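Local coordinates for protein PP1b (Porcine reproductive and respiratory syndrome virus, PDB 6JDS) that probably unwinds RNA and DNA duplexes using the energy of ATP hydrolysis, serving as the zinc-binding helicase part of a viral replicase polyprotein, at residues Ser222-Ala227 with Leu244-Asp249; Asp234-Leu239 with Cys262-Ile267; Ile39-Pro44 with Ser51-Pro56; Thr78-Val83 with Asp119-Ala124; Leu184-Phe189 with Ala201-Gly206. All coordinates share one frame; numbering follows the deposited sequence.

Contacts 1, 2 and 5 belong to the parallel alpha/beta helicase domain, while contacts 3 and 4 lie in the N-terminal half of the chain. Contacts 1 and 2, with centres 11 Å apart, touch directly: Phe265 of contact 2 packs on Ala227 and Cys246, and helix 232-239 connects the two strands of contact 1. Contact 5 joins two parts of the connection between helix 174-184 and strand 208-211, its centre 19 Å from that of contact 1. The zinc site of contact 3 is centred 22 Å from the beta pair of contact 4 and 42 Å from contact 1, which probably holds the Walker B acidic pair.

Contact 1. Residues Ser222-Ala227 with Leu244-Asp249; sequences SFLDEA and LTCLGD
Strands 222-224 and 245-246 run parallel, with Phe223 facing Thr245 and Leu224 facing Cys246, and the ladder alternates from Thr245 N to Ser222 O, Leu224 N to Thr245 O and Leu247 N to Leu224 O (2.9 Å for the last). Beyond the strands it continues with Ala227 N donating to Leu247 O at 3.1 Å. Ser222 O also accepts a hydrogen bond from a water that lies 2.7 Å from Thr245 OG1. Phe223 and Thr245 stand next to each other on one face of the sheet, CD1 of the ring 3.8 Å from Thr245 CB. On the face of Leu224 and Cys246 the contacts are apolar, with Leu244 and Ala227 joining from beyond the paired residues: Leu224 CD2 meets Leu244 CD1 at 4.2 Å, and Ala227 CB presses on Cys246 CB at 3.6 Å. Past the strands, the bent chain of Glu226 (chi2 -74°) turns OE2 back to 3.6 Å from Gly248 CA, which has no side chain in the way. The two strands and helix 232-239 form a beta-alpha-beta unit, and Leu224-Asp225-Glu226 at the strand's end is consistent with the Walker B motif of superfamily 1 helicases; the side chain of Asp225 lies near, without touching, the probable P-loop. The strand pairing probably helps to set where Asp225 and Glu226 leave the sheet.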
# COMPACT_ATOMS: atom_id res chain seq x y z
N SER A 222 -16.51 1.26 -3.15
CA SER A 222 -15.62 0.34 -2.44
C SER A 222 -16.05 0.16 -1.00
O SER A 222 -16.46 1.11 -0.34
CB SER A 222 -14.18 0.85 -2.52
OG SER A 222 -13.79 1.02 -3.87
N PHE A 223 -15.95 -1.07 -0.52
CA PHE A 223 -16.34 -1.42 0.84
C PHE A 223 -15.15 -2.05 1.56
O PHE A 223 -14.31 -2.70 0.93
CB PHE A 223 -17.51 -2.40 0.83
CG PHE A 223 -18.78 -1.83 0.25
CD1 PHE A 223 -19.82 -1.42 1.08
CD2 PHE A 223 -18.94 -1.70 -1.13
CE1 PHE A 223 -20.99 -0.89 0.55
CE2 PHE A 223 -20.11 -1.18 -1.66
CZ PHE A 223 -21.13 -0.77 -0.82
N LEU A 224 -15.08 -1.86 2.87
CA LEU A 224 -14.05 -2.48 3.69
C LEU A 224 -14.70 -3.33 4.77
O LEU A 224 -15.20 -2.81 5.77
CB LEU A 224 -13.13 -1.43 4.31
CG LEU A 224 -11.91 -1.95 5.07
CD1 LEU A 224 -10.99 -2.74 4.15
CD2 LEU A 224 -11.14 -0.81 5.73
N ASP A 225 -14.70 -4.64 4.56
CA ASP A 225 -15.27 -5.59 5.51
C ASP A 225 -14.36 -5.70 6.73
O ASP A 225 -13.14 -5.77 6.59
CB ASP A 225 -15.42 -6.97 4.84
CG ASP A 225 -16.04 -8.01 5.76
OD1 ASP A 225 -16.97 -7.66 6.52
OD2 ASP A 225 -15.61 -9.18 5.71
N GLU A 226 -14.97 -5.70 7.92
CA GLU A 226 -14.23 -5.81 9.18
C GLU A 226 -13.11 -4.78 9.27
O GLU A 226 -11.96 -5.11 9.55
CB GLU A 226 -13.69 -7.23 9.37
CG GLU A 226 -14.75 -8.33 9.36
CD GLU A 226 -15.57 -8.38 10.64
OE1 GLU A 226 -15.50 -9.40 11.35
OE2 GLU A 226 -16.28 -7.39 10.94
N ALA A 227 -13.47 -3.53 9.03
CA ALA A 227 -12.50 -2.44 8.94
C ALA A 227 -11.66 -2.25 10.20
O ALA A 227 -10.49 -1.87 10.11
CB ALA A 227 -13.21 -1.14 8.59
N LEU A 244 -14.28 5.06 1.10
CA LEU A 244 -14.69 3.73 1.54
C LEU A 244 -16.01 3.77 2.29
O LEU A 244 -16.39 4.79 2.85
CB LEU A 244 -13.63 3.12 2.46
CG LEU A 244 -12.29 2.72 1.83
CD1 LEU A 244 -11.32 2.29 2.93
CD2 LEU A 244 -12.47 1.61 0.81
N THR A 245 -16.71 2.63 2.26
CA THR A 245 -17.84 2.39 3.15
C THR A 245 -17.41 1.24 4.04
O THR A 245 -17.38 0.09 3.61
CB THR A 245 -19.12 2.04 2.37
OG1 THR A 245 -19.44 3.11 1.47
CG2 THR A 245 -20.29 1.81 3.32
N CYS A 246 -17.06 1.55 5.28
CA CYS A 246 -16.46 0.58 6.19
C CYS A 246 -17.52 -0.16 6.99
O CYS A 246 -18.55 0.42 7.34
CB CYS A 246 -15.47 1.28 7.11
SG CYS A 246 -14.13 2.07 6.19
N LEU A 247 -17.26 -1.43 7.28
CA LEU A 247 -18.26 -2.33 7.87
C LEU A 247 -17.74 -3.06 9.10
O LEU A 247 -16.53 -3.09 9.36
CB LEU A 247 -18.71 -3.36 6.83
CG LEU A 247 -19.16 -2.81 5.48
CD1 LEU A 247 -19.35 -3.95 4.49
CD2 LEU A 247 -20.44 -2.00 5.63
N GLY A 248 -18.67 -3.67 9.83
CA GLY A 248 -18.35 -4.48 11.00
C GLY A 248 -18.40 -3.68 12.29
O GLY A 248 -18.96 -2.59 12.34
N ASP A 249 -17.81 -4.25 13.34
CA ASP A 249 -17.72 -3.58 14.64
C ASP A 249 -16.77 -2.39 14.54
O ASP A 249 -15.79 -2.44 13.79
CB ASP A 249 -17.21 -4.54 15.72
CG ASP A 249 -18.04 -5.81 15.83
OD1 ASP A 249 -19.28 -5.74 15.62
OD2 ASP A 249 -17.46 -6.87 16.14
O HOH W 1 -18.49 3.13 -1.06

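Contact 2. Residues Asp234-Leu239 with Cys262-Ile267. With ZN (zinc ion), chain E.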
# COMPACT_ATOMS: atom_id res chain seq x y z
N ASP A 234 -2.47 -0.90 4.94
CA ASP A 234 -3.35 -1.30 3.84
C ASP A 234 -4.58 -0.41 3.75
O ASP A 234 -5.03 -0.09 2.65
CB ASP A 234 -3.78 -2.75 3.98
CG ASP A 234 -2.65 -3.74 3.75
OD1 ASP A 234 -1.69 -3.41 3.03
OD2 ASP A 234 -2.73 -4.87 4.28
N VAL A 235 -5.13 -0.02 4.90
CA VAL A 235 -6.28 0.89 4.93
C VAL A 235 -5.91 2.24 4.31
O VAL A 235 -6.65 2.76 3.47
CB VAL A 235 -6.82 1.10 6.37
CG1 VAL A 235 -7.84 2.23 6.41
CG2 VAL A 235 -7.43 -0.19 6.91
N LEU A 236 -4.77 2.78 4.72
CA LEU A 236 -4.27 4.05 4.18
C LEU A 236 -3.99 3.96 2.69
O LEU A 236 -4.28 4.89 1.93
CB LEU A 236 -3.00 4.48 4.92
CG LEU A 236 -3.13 4.80 6.41
CD1 LEU A 236 -1.76 5.01 7.03
CD2 LEU A 236 -4.00 6.03 6.63
N ARG A 237 -3.43 2.83 2.27
CA ARG A 237 -3.22 2.54 0.86
C ARG A 237 -4.54 2.60 0.08
O ARG A 237 -4.60 3.13 -1.03
CB ARG A 237 -2.59 1.15 0.73
CG ARG A 237 -2.14 0.78 -0.67
CD ARG A 237 -1.23 -0.44 -0.65
NE ARG A 237 -0.00 -0.18 0.10
CZ ARG A 237 0.34 -0.74 1.26
NH1 ARG A 237 -0.44 -1.64 1.86
NH2 ARG A 237 1.48 -0.40 1.84
N LEU A 238 -5.60 2.07 0.69
CA LEU A 238 -6.93 2.05 0.10
C LEU A 238 -7.53 3.46 0.03
O LEU A 238 -8.08 3.86 -1.00
CB LEU A 238 -7.84 1.13 0.92
CG LEU A 238 -8.71 0.12 0.18
CD1 LEU A 238 -7.89 -0.78 -0.73
CD2 LEU A 238 -9.46 -0.72 1.21
N LEU A 239 -7.41 4.21 1.13
CA LEU A 239 -7.91 5.59 1.20
C LEU A 239 -7.09 6.59 0.38
O LEU A 239 -7.53 7.72 0.16
CB LEU A 239 -7.99 6.05 2.65
CG LEU A 239 -9.06 5.37 3.50
CD1 LEU A 239 -8.79 5.56 4.98
CD2 LEU A 239 -10.45 5.88 3.13
N CYS A 262 -7.34 1.42 13.22
CA CYS A 262 -6.66 2.51 12.53
C CYS A 262 -7.22 3.88 12.94
O CYS A 262 -8.43 4.03 13.11
CB CYS A 262 -6.75 2.33 11.01
SG CYS A 262 -5.76 3.50 10.05
N TYR A 263 -6.33 4.86 13.06
CA TYR A 263 -6.68 6.21 13.53
C TYR A 263 -7.74 6.90 12.66
O TYR A 263 -8.47 7.77 13.15
CB TYR A 263 -5.43 7.10 13.58
CG TYR A 263 -5.03 7.64 12.22
CD1 TYR A 263 -5.52 8.86 11.77
CD2 TYR A 263 -4.18 6.92 11.39
CE1 TYR A 263 -5.16 9.36 10.53
CE2 TYR A 263 -3.82 7.41 10.14
CZ TYR A 263 -4.31 8.63 9.72
OH TYR A 263 -3.96 9.12 8.48
N VAL A 264 -7.81 6.55 11.38
CA VAL A 264 -8.76 7.16 10.44
C VAL A 264 -10.22 7.02 10.86
O VAL A 264 -11.05 7.85 10.51
CB VAL A 264 -8.60 6.61 8.99
CG1 VAL A 264 -7.24 6.97 8.42
CG2 VAL A 264 -8.85 5.11 8.93
N PHE A 265 -10.53 5.97 11.62
CA PHE A 265 -11.91 5.71 12.05
C PHE A 265 -12.41 6.64 13.16
O PHE A 265 -13.60 6.67 13.44
CB PHE A 265 -12.06 4.24 12.48
CG PHE A 265 -11.63 3.26 11.43
CD1 PHE A 265 -12.15 3.32 10.14
CD2 PHE A 265 -10.70 2.27 11.72
CE1 PHE A 265 -11.76 2.41 9.17
CE2 PHE A 265 -10.31 1.36 10.76
CZ PHE A 265 -10.83 1.43 9.48
N ASP A 266 -11.50 7.40 13.77
CA ASP A 266 -11.89 8.47 14.70
C ASP A 266 -12.30 9.74 13.96
O ASP A 266 -13.07 10.55 14.48
CB ASP A 266 -10.75 8.79 15.67
CG ASP A 266 -10.38 7.61 16.55
OD1 ASP A 266 -11.19 6.66 16.69
OD2 ASP A 266 -9.27 7.63 17.12
N ILE A 267 -11.77 9.93 12.75
CA ILE A 267 -12.11 11.09 11.92
C ILE A 267 -13.28 10.81 10.96
O ILE A 267 -13.93 11.75 10.50
CB ILE A 267 -10.90 11.53 11.07
ZN ZN E . -9.92 5.47 17.68
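Asp266 OD1 binds zinc at 2.0 Å, on the outer side of the segment whose Val264 packs against Val235, Leu236 and Leu239. OD2 of the same carboxylate reaches the metal at 2.3 Å, making the grip bidentate, and His261 NE2 supplies a further ligand. The contact with helix 232-239 itself is apolar. Val264 is its hub: the side chains of Val264 and Val235 pass one another antiparallel, Val264 CG2 coming 4.0 Å from Val235 CG1, whereas Leu239 meets Val264 tip to tip, its CD1 touching both methyls. Val264 CG1 rests against Leu236 CD2 at 3.8 Å. The same leucine methyl reaches Tyr263, whose side chain runs at about a right angle to it, and lies 3.6 Å from the OH. With CG1 beside its backbone N (chi1 -64°), Val264 is set between the two aromatic neighbours in its own segment, CG1 over a face of the Tyr263 ring near the rim and CG2 over the centre of the Phe265 ring. Val235 CG1 also touches Phe265 CZ and Cys262 SG, each at 4.4 Å. Helix 134-142 closes the contact from another side, through Val137, Val141 and Met134, and the Phe265 ring meets Phe146 edge-to-face. This joins the helix of the beta-alpha-beta unit to the short, weakly bonded helix 264-267 of the helicase domain. Asp266, on the exposed side, binds zinc, and the apolar contact to the helix takes no part in the metal site.

Contact 3. Residues Ile39-Pro44 with Ser51-Pro56. With ZN (zinc ion), chain D.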
# COMPACT_ATOMS: atom_id res chain seq x y z
N ILE A 39 19.52 10.13 -0.46
CA ILE A 39 19.26 11.47 -0.97
C ILE A 39 20.24 11.86 -2.08
O ILE A 39 21.03 11.03 -2.55
CB ILE A 39 19.23 12.51 0.18
CG1 ILE A 39 20.57 12.57 0.92
CG2 ILE A 39 18.11 12.20 1.15
CD1 ILE A 39 20.69 13.75 1.86
N TRP A 40 20.15 13.11 -2.53
CA TRP A 40 20.95 13.66 -3.63
C TRP A 40 22.45 13.36 -3.63
O TRP A 40 23.06 13.28 -4.70
CB TRP A 40 20.72 15.18 -3.75
CG TRP A 40 20.85 15.97 -2.47
CD1 TRP A 40 21.96 16.63 -2.02
CD2 TRP A 40 19.82 16.20 -1.49
NE1 TRP A 40 21.68 17.24 -0.82
CE2 TRP A 40 20.38 17.00 -0.48
CE3 TRP A 40 18.48 15.81 -1.38
CZ2 TRP A 40 19.65 17.41 0.64
CZ3 TRP A 40 17.75 16.21 -0.27
CH2 TRP A 40 18.35 17.00 0.73
N CYS A 41 23.05 13.20 -2.45
CA CYS A 41 24.48 12.88 -2.35
C CYS A 41 24.78 11.38 -2.43
O CYS A 41 25.95 10.98 -2.47
CB CYS A 41 25.06 13.45 -1.06
SG CYS A 41 24.20 12.90 0.42
N GLY A 42 23.74 10.54 -2.46
CA GLY A 42 23.90 9.09 -2.58
C GLY A 42 23.95 8.35 -1.26
O GLY A 42 23.99 7.12 -1.24
N HIS A 43 23.94 9.08 -0.15
CA HIS A 43 24.02 8.50 1.19
C HIS A 43 22.68 8.66 1.90
O HIS A 43 21.86 9.47 1.50
CB HIS A 43 25.12 9.19 1.99
CG HIS A 43 26.42 9.32 1.26
ND1 HIS A 43 27.04 10.53 1.05
CD2 HIS A 43 27.22 8.39 0.69
CE1 HIS A 43 28.16 10.34 0.38
NE2 HIS A 43 28.29 9.05 0.15
N PRO A 44 22.46 7.87 2.97
CA PRO A 44 21.24 8.07 3.77
C PRO A 44 21.22 9.44 4.43
O PRO A 44 22.26 9.92 4.88
CB PRO A 44 21.32 6.95 4.82
CG PRO A 44 22.27 5.95 4.27
CD PRO A 44 23.25 6.73 3.46
N SER A 51 29.17 16.11 3.61
CA SER A 51 28.61 17.40 4.02
C SER A 51 27.09 17.50 3.85
O SER A 51 26.41 18.06 4.71
CB SER A 51 29.29 18.53 3.24
OG SER A 51 28.71 19.79 3.54
N GLU A 52 26.58 16.96 2.75
CA GLU A 52 25.16 17.09 2.42
C GLU A 52 24.22 16.28 3.31
O GLU A 52 23.09 16.69 3.55
CB GLU A 52 24.92 16.74 0.95
CG GLU A 52 25.49 17.77 -0.01
CD GLU A 52 24.84 19.13 0.12
OE1 GLU A 52 23.60 19.20 0.25
OE2 GLU A 52 25.57 20.14 0.10
N CYS A 53 24.68 15.12 3.78
CA CYS A 53 23.89 14.30 4.70
C CYS A 53 24.33 14.45 6.17
O CYS A 53 24.07 13.56 6.98
CB CYS A 53 23.92 12.84 4.26
SG CYS A 53 25.58 12.15 4.11
N GLU A 54 24.98 15.56 6.50
CA GLU A 54 25.33 15.87 7.89
C GLU A 54 24.16 16.39 8.74
O GLU A 54 24.07 16.05 9.91
CB GLU A 54 26.50 16.87 7.96
CG GLU A 54 27.88 16.23 7.93
CD GLU A 54 29.00 17.24 7.72
OE1 GLU A 54 28.76 18.45 7.93
OE2 GLU A 54 30.12 16.83 7.35
N PRO A 55 23.29 17.24 8.15
CA PRO A 55 22.17 17.78 8.95
C PRO A 55 21.32 16.69 9.61
O PRO A 55 21.05 15.67 8.98
CB PRO A 55 21.35 18.55 7.91
CG PRO A 55 22.33 18.94 6.87
CD PRO A 55 23.33 17.82 6.80
N PRO A 56 20.91 16.91 10.87
CA PRO A 56 20.18 15.88 11.61
C PRO A 56 18.75 15.69 11.12
O PRO A 56 18.14 16.63 10.60
CB PRO A 56 20.20 16.40 13.04
CG PRO A 56 20.23 17.88 12.90
CD PRO A 56 21.04 18.16 11.66
ZN ZN D . 26.09 12.45 1.87
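Two parts of the long loop region between strand 23-24 and helix 63-68, in the N-terminal zinc-binding domain, are joined by a shared zinc ion, with Cys41 and His43 coming from residues 39-44 and Cys53 from residues 51-56. The metal is bound by Cys41 SG at 2.4 Å, His43 ND1 at 2.3 Å and Cys53 SG at 2.3 Å, and Cys50 completes the set of four. In Cys41 and Cys53 SG stands between the backbone N and the carbonyl carbon (chi1 56° in each), which turns the sulfurs inward onto the metal. Cys53 CB also approaches Pro44 O at 3.4 Å. The three-cysteine, one-histidine set, with Cys50 and Cys53 separated by two residues, as in a CxxC pattern, is a zinc finger site of the arterivirus zinc-binding domain. A type I turn runs from Ile39 to Gly42, which has positive phi, and carries Cys41; His43 follows directly. Outside the metal, Trp40 NE1 donates to Glu52 OE1 at 2.9 Å in an almost straight bond; the acceptor lies close to the indole plane, and the N-H meets it on its anti side, 23° out of the carboxylate plane. The two side chains run nearly perpendicular, but the indole and carboxylate planes are turned 56° from each other. Ile39 CD1 packs on Cys53 CB at 4.1 Å and also lies over one face of the Trp40 ring, toward its rim.

Contact 4. Residues Thr78-Val83 with Asp119-Ala124; sequences TVIMHV and DYASTA
Tyr120 leans across the pair toward Met81 and Val83, and its atoms can be followed outward. CB lies 4.0 Å from Met81 O; CD2 comes closer, at 3.6 Å, with that oxygen near the ring plane; CE2 meets Val83 CG2 at 3.7 Å, again at the ring edge; and OH ends in a hydrogen bond to Pro116 O. The strands are antiparallel, and the Met81-Tyr120 pair is hydrogen-bonded in both directions. At Val79 the carbonyl oxygen is gripped twice by Ser122, by OG at 2.6 Å and by the backbone N at 2.8 Å, from opposite faces of the carbonyl plane. Ser122 OG is put there by chi1 of 64°, between its own N and carbonyl carbon. On the other face of the sheet, His82 ND1 donates to Asp119 OD1 at 2.8 Å, a side-chain bond across the non-hydrogen-bonded pair His82-Asp119; the oxygen lies in the imidazole plane and is met on its syn side, 32° out of the carboxylate plane. Strand 79-83 is an edge strand of a five-stranded antiparallel sheet, consistent with the 1B domain of arterivirus helicases; strand 118-124 lies between it and strand 93-97, whose Tyr95 touches Met81 and Ser122.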
# COMPACT_ATOMS: atom_id res chain seq x y z
N THR A 78 21.53 -6.87 -0.06
CA THR A 78 21.90 -6.36 -1.37
C THR A 78 21.98 -7.52 -2.37
O THR A 78 22.65 -8.52 -2.11
CB THR A 78 23.26 -5.63 -1.35
OG1 THR A 78 23.17 -4.48 -0.51
CG2 THR A 78 23.68 -5.20 -2.76
N VAL A 79 21.28 -7.36 -3.49
CA VAL A 79 21.26 -8.36 -4.55
C VAL A 79 21.75 -7.71 -5.84
O VAL A 79 21.51 -6.53 -6.08
CB VAL A 79 19.83 -8.91 -4.76
CG1 VAL A 79 19.83 -10.03 -5.80
CG2 VAL A 79 19.25 -9.40 -3.44
N ILE A 80 22.44 -8.49 -6.67
CA ILE A 80 22.98 -7.98 -7.92
C ILE A 80 21.94 -8.11 -9.03
O ILE A 80 21.43 -9.20 -9.29
CB ILE A 80 24.27 -8.71 -8.33
CG1 ILE A 80 25.29 -8.68 -7.19
CG2 ILE A 80 24.86 -8.10 -9.60
CD1 ILE A 80 25.55 -7.31 -6.62
N MET A 81 21.62 -6.99 -9.66
CA MET A 81 20.68 -6.95 -10.77
C MET A 81 21.43 -7.11 -12.08
O MET A 81 22.04 -6.16 -12.58
CB MET A 81 19.91 -5.62 -10.76
CG MET A 81 18.85 -5.50 -11.85
SD MET A 81 18.05 -3.88 -11.85
CE MET A 81 17.10 -3.97 -10.33
N HIS A 82 21.39 -8.32 -12.63
CA HIS A 82 21.94 -8.58 -13.95
C HIS A 82 20.98 -8.02 -14.99
O HIS A 82 19.78 -8.28 -14.93
CB HIS A 82 22.15 -10.08 -14.18
CG HIS A 82 22.68 -10.42 -15.54
ND1 HIS A 82 23.99 -10.19 -15.91
CD2 HIS A 82 22.07 -10.96 -16.62
CE1 HIS A 82 24.16 -10.58 -17.16
NE2 HIS A 82 23.01 -11.05 -17.61
N VAL A 83 21.51 -7.23 -15.93
CA VAL A 83 20.69 -6.63 -16.98
C VAL A 83 21.26 -6.97 -18.35
O VAL A 83 22.44 -6.74 -18.61
CB VAL A 83 20.61 -5.09 -16.83
CG1 VAL A 83 19.69 -4.50 -17.90
CG2 VAL A 83 20.13 -4.71 -15.44
N ASP A 119 25.77 -5.33 -14.64
CA ASP A 119 25.42 -5.90 -13.35
C ASP A 119 25.47 -4.79 -12.30
O ASP A 119 26.49 -4.12 -12.15
CB ASP A 119 26.39 -7.03 -13.01
CG ASP A 119 26.30 -8.18 -13.99
OD1 ASP A 119 25.42 -9.05 -13.82
OD2 ASP A 119 27.11 -8.22 -14.94
N TYR A 120 24.36 -4.61 -11.58
CA TYR A 120 24.20 -3.48 -10.67
C TYR A 120 23.80 -3.96 -9.28
O TYR A 120 22.82 -4.69 -9.13
CB TYR A 120 23.13 -2.52 -11.19
CG TYR A 120 23.33 -2.07 -12.62
CD1 TYR A 120 24.09 -0.94 -12.91
CD2 TYR A 120 22.76 -2.77 -13.68
CE1 TYR A 120 24.28 -0.52 -14.22
CE2 TYR A 120 22.95 -2.35 -14.99
CZ TYR A 120 23.71 -1.23 -15.25
OH TYR A 120 23.90 -0.81 -16.55
N ALA A 121 24.55 -3.54 -8.26
CA ALA A 121 24.18 -3.80 -6.88
C ALA A 121 22.89 -3.05 -6.58
O ALA A 121 22.77 -1.86 -6.87
CB ALA A 121 25.28 -3.36 -5.93
N SER A 122 21.91 -3.75 -6.00
CA SER A 122 20.58 -3.18 -5.81
C SER A 122 20.00 -3.53 -4.45
O SER A 122 20.32 -4.56 -3.88
CB SER A 122 19.64 -3.66 -6.91
OG SER A 122 19.46 -5.06 -6.85
N THR A 123 19.15 -2.64 -3.95
CA THR A 123 18.40 -2.86 -2.73
C THR A 123 16.92 -2.66 -3.05
O THR A 123 16.49 -1.55 -3.37
CB THR A 123 18.82 -1.88 -1.62
OG1 THR A 123 20.25 -1.84 -1.52
CG2 THR A 123 18.23 -2.30 -0.28
N ALA A 124 16.15 -3.74 -2.99
CA ALA A 124 14.73 -3.68 -3.28
C ALA A 124 14.02 -2.85 -2.22
O ALA A 124 14.27 -3.03 -1.03
CB ALA A 124 14.13 -5.08 -3.33

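Contact 5. Residues Leu184-Phe189 with Ala201-Gly206; sequences LGTCRF and APSRTG
Ala201 meets Phe189 only at the backbone, its C lying 3.9 Å from CZ, and Pro202 then covers the ring. Pro202 CB sits over the centre of one face, 3.8 Å from the ring centroid and 7° off the normal, a CH-pi contact; the same atom is 3.4 Å from Phe189 O. Phe189 CG stands between the backbone N and the carbonyl carbon (chi1 54°), which presents that face to the proline. Next, Ser203 N donates to Cys187 O at 3.1 Å, while Ser203 CB touches Thr186 CG2. Both segments belong to the crossover connection of a beta-alpha-beta unit in the parallel helicase sheet, between helix 174-184 and edge strand 208-211. Arg204 contributes its carbonyl O, 3.6 Å from Arg188 CD, and Thr186 CG2 runs beside Thr205, 3.7 Å from its OG1. At the end, Gly206 O is gripped side-on by Arg188: NE at 2.7 Å and NH2 at 2.9 Å, with the oxygen in the guanidinium plane. The arginine chain, bent at chi3 (-82°), brings both nitrogens to this one acceptor, and NH2 also makes a weak bond to Asp165 O. Gly206 CA passes Thr186 O in a backbone approach that glycine, with no side chain, fits.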
# COMPACT_ATOMS: atom_id res chain seq x y z
N LEU A 184 -22.49 -13.20 -0.14
CA LEU A 184 -22.89 -12.54 -1.39
C LEU A 184 -23.54 -13.50 -2.38
O LEU A 184 -24.47 -13.13 -3.09
CB LEU A 184 -21.69 -11.86 -2.05
CG LEU A 184 -21.11 -10.64 -1.33
CD1 LEU A 184 -19.75 -10.28 -1.92
CD2 LEU A 184 -22.06 -9.46 -1.39
N GLY A 185 -23.03 -14.73 -2.42
CA GLY A 185 -23.50 -15.74 -3.38
C GLY A 185 -22.76 -15.61 -4.70
O GLY A 185 -21.68 -16.17 -4.87
N THR A 186 -23.35 -14.87 -5.63
CA THR A 186 -22.74 -14.62 -6.94
C THR A 186 -21.76 -13.45 -6.83
O THR A 186 -22.16 -12.31 -6.61
CB THR A 186 -23.81 -14.28 -8.00
OG1 THR A 186 -24.82 -15.30 -8.01
CG2 THR A 186 -23.18 -14.19 -9.39
N CYS A 187 -20.47 -13.74 -6.99
CA CYS A 187 -19.43 -12.72 -6.91
C CYS A 187 -18.12 -13.15 -7.59
O CYS A 187 -17.85 -14.34 -7.74
CB CYS A 187 -19.15 -12.35 -5.45
SG CYS A 187 -18.52 -13.71 -4.44
N ARG A 188 -17.33 -12.16 -7.99
CA ARG A 188 -16.04 -12.39 -8.63
C ARG A 188 -14.90 -12.26 -7.63
O ARG A 188 -14.97 -11.44 -6.71
CB ARG A 188 -15.84 -11.38 -9.77
CG ARG A 188 -16.79 -11.58 -10.95
CD ARG A 188 -16.61 -10.49 -11.99
NE ARG A 188 -17.34 -9.27 -11.65
CZ ARG A 188 -17.30 -8.14 -12.36
NH1 ARG A 188 -16.56 -8.05 -13.46
NH2 ARG A 188 -18.01 -7.09 -11.95
N PHE A 189 -13.86 -13.07 -7.81
CA PHE A 189 -12.67 -13.02 -6.96
C PHE A 189 -11.55 -13.90 -7.52
O PHE A 189 -11.79 -14.76 -8.36
CB PHE A 189 -12.99 -13.46 -5.52
CG PHE A 189 -13.66 -14.80 -5.43
CD1 PHE A 189 -12.90 -15.96 -5.31
CD2 PHE A 189 -15.04 -14.91 -5.45
CE1 PHE A 189 -13.51 -17.20 -5.22
CE2 PHE A 189 -15.66 -16.15 -5.36
CZ PHE A 189 -14.89 -17.30 -5.25
N ALA A 201 -15.83 -21.80 -6.47
CA ALA A 201 -15.44 -21.27 -7.77
C ALA A 201 -16.00 -19.86 -7.94
O ALA A 201 -17.15 -19.61 -7.59
CB ALA A 201 -15.94 -22.18 -8.88
N PRO A 202 -15.19 -18.93 -8.48
CA PRO A 202 -15.68 -17.58 -8.72
C PRO A 202 -16.66 -17.52 -9.88
O PRO A 202 -16.46 -18.18 -10.90
CB PRO A 202 -14.41 -16.79 -9.04
CG PRO A 202 -13.47 -17.80 -9.59
CD PRO A 202 -13.77 -19.08 -8.88
N SER A 203 -17.72 -16.72 -9.73
CA SER A 203 -18.73 -16.57 -10.76
C SER A 203 -18.24 -15.66 -11.89
O SER A 203 -17.21 -15.00 -11.78
CB SER A 203 -20.01 -15.98 -10.16
OG SER A 203 -20.44 -16.73 -9.04
N ARG A 204 -19.00 -15.65 -12.99
CA ARG A 204 -18.69 -14.81 -14.14
C ARG A 204 -19.06 -13.35 -13.88
O ARG A 204 -18.41 -12.44 -14.40
CB ARG A 204 -19.43 -15.31 -15.38
CG ARG A 204 -19.02 -16.70 -15.83
CD ARG A 204 -19.91 -17.22 -16.96
NE ARG A 204 -19.68 -18.64 -17.22
CZ ARG A 204 -20.16 -19.64 -16.48
NH1 ARG A 204 -20.91 -19.41 -15.41
NH2 ARG A 204 -19.88 -20.90 -16.82
N THR A 205 -20.10 -13.13 -13.07
CA THR A 205 -20.61 -11.80 -12.77
C THR A 205 -20.67 -11.54 -11.27
O THR A 205 -20.39 -12.44 -10.46
CB THR A 205 -22.03 -11.62 -13.36
OG1 THR A 205 -22.94 -12.52 -12.70
CG2 THR A 205 -22.04 -11.90 -14.86
N GLY A 206 -21.03 -10.31 -10.90
CA GLY A 206 -21.20 -9.93 -9.50
C GLY A 206 -20.11 -8.98 -9.03
O GLY A 206 -19.20 -8.64 -9.79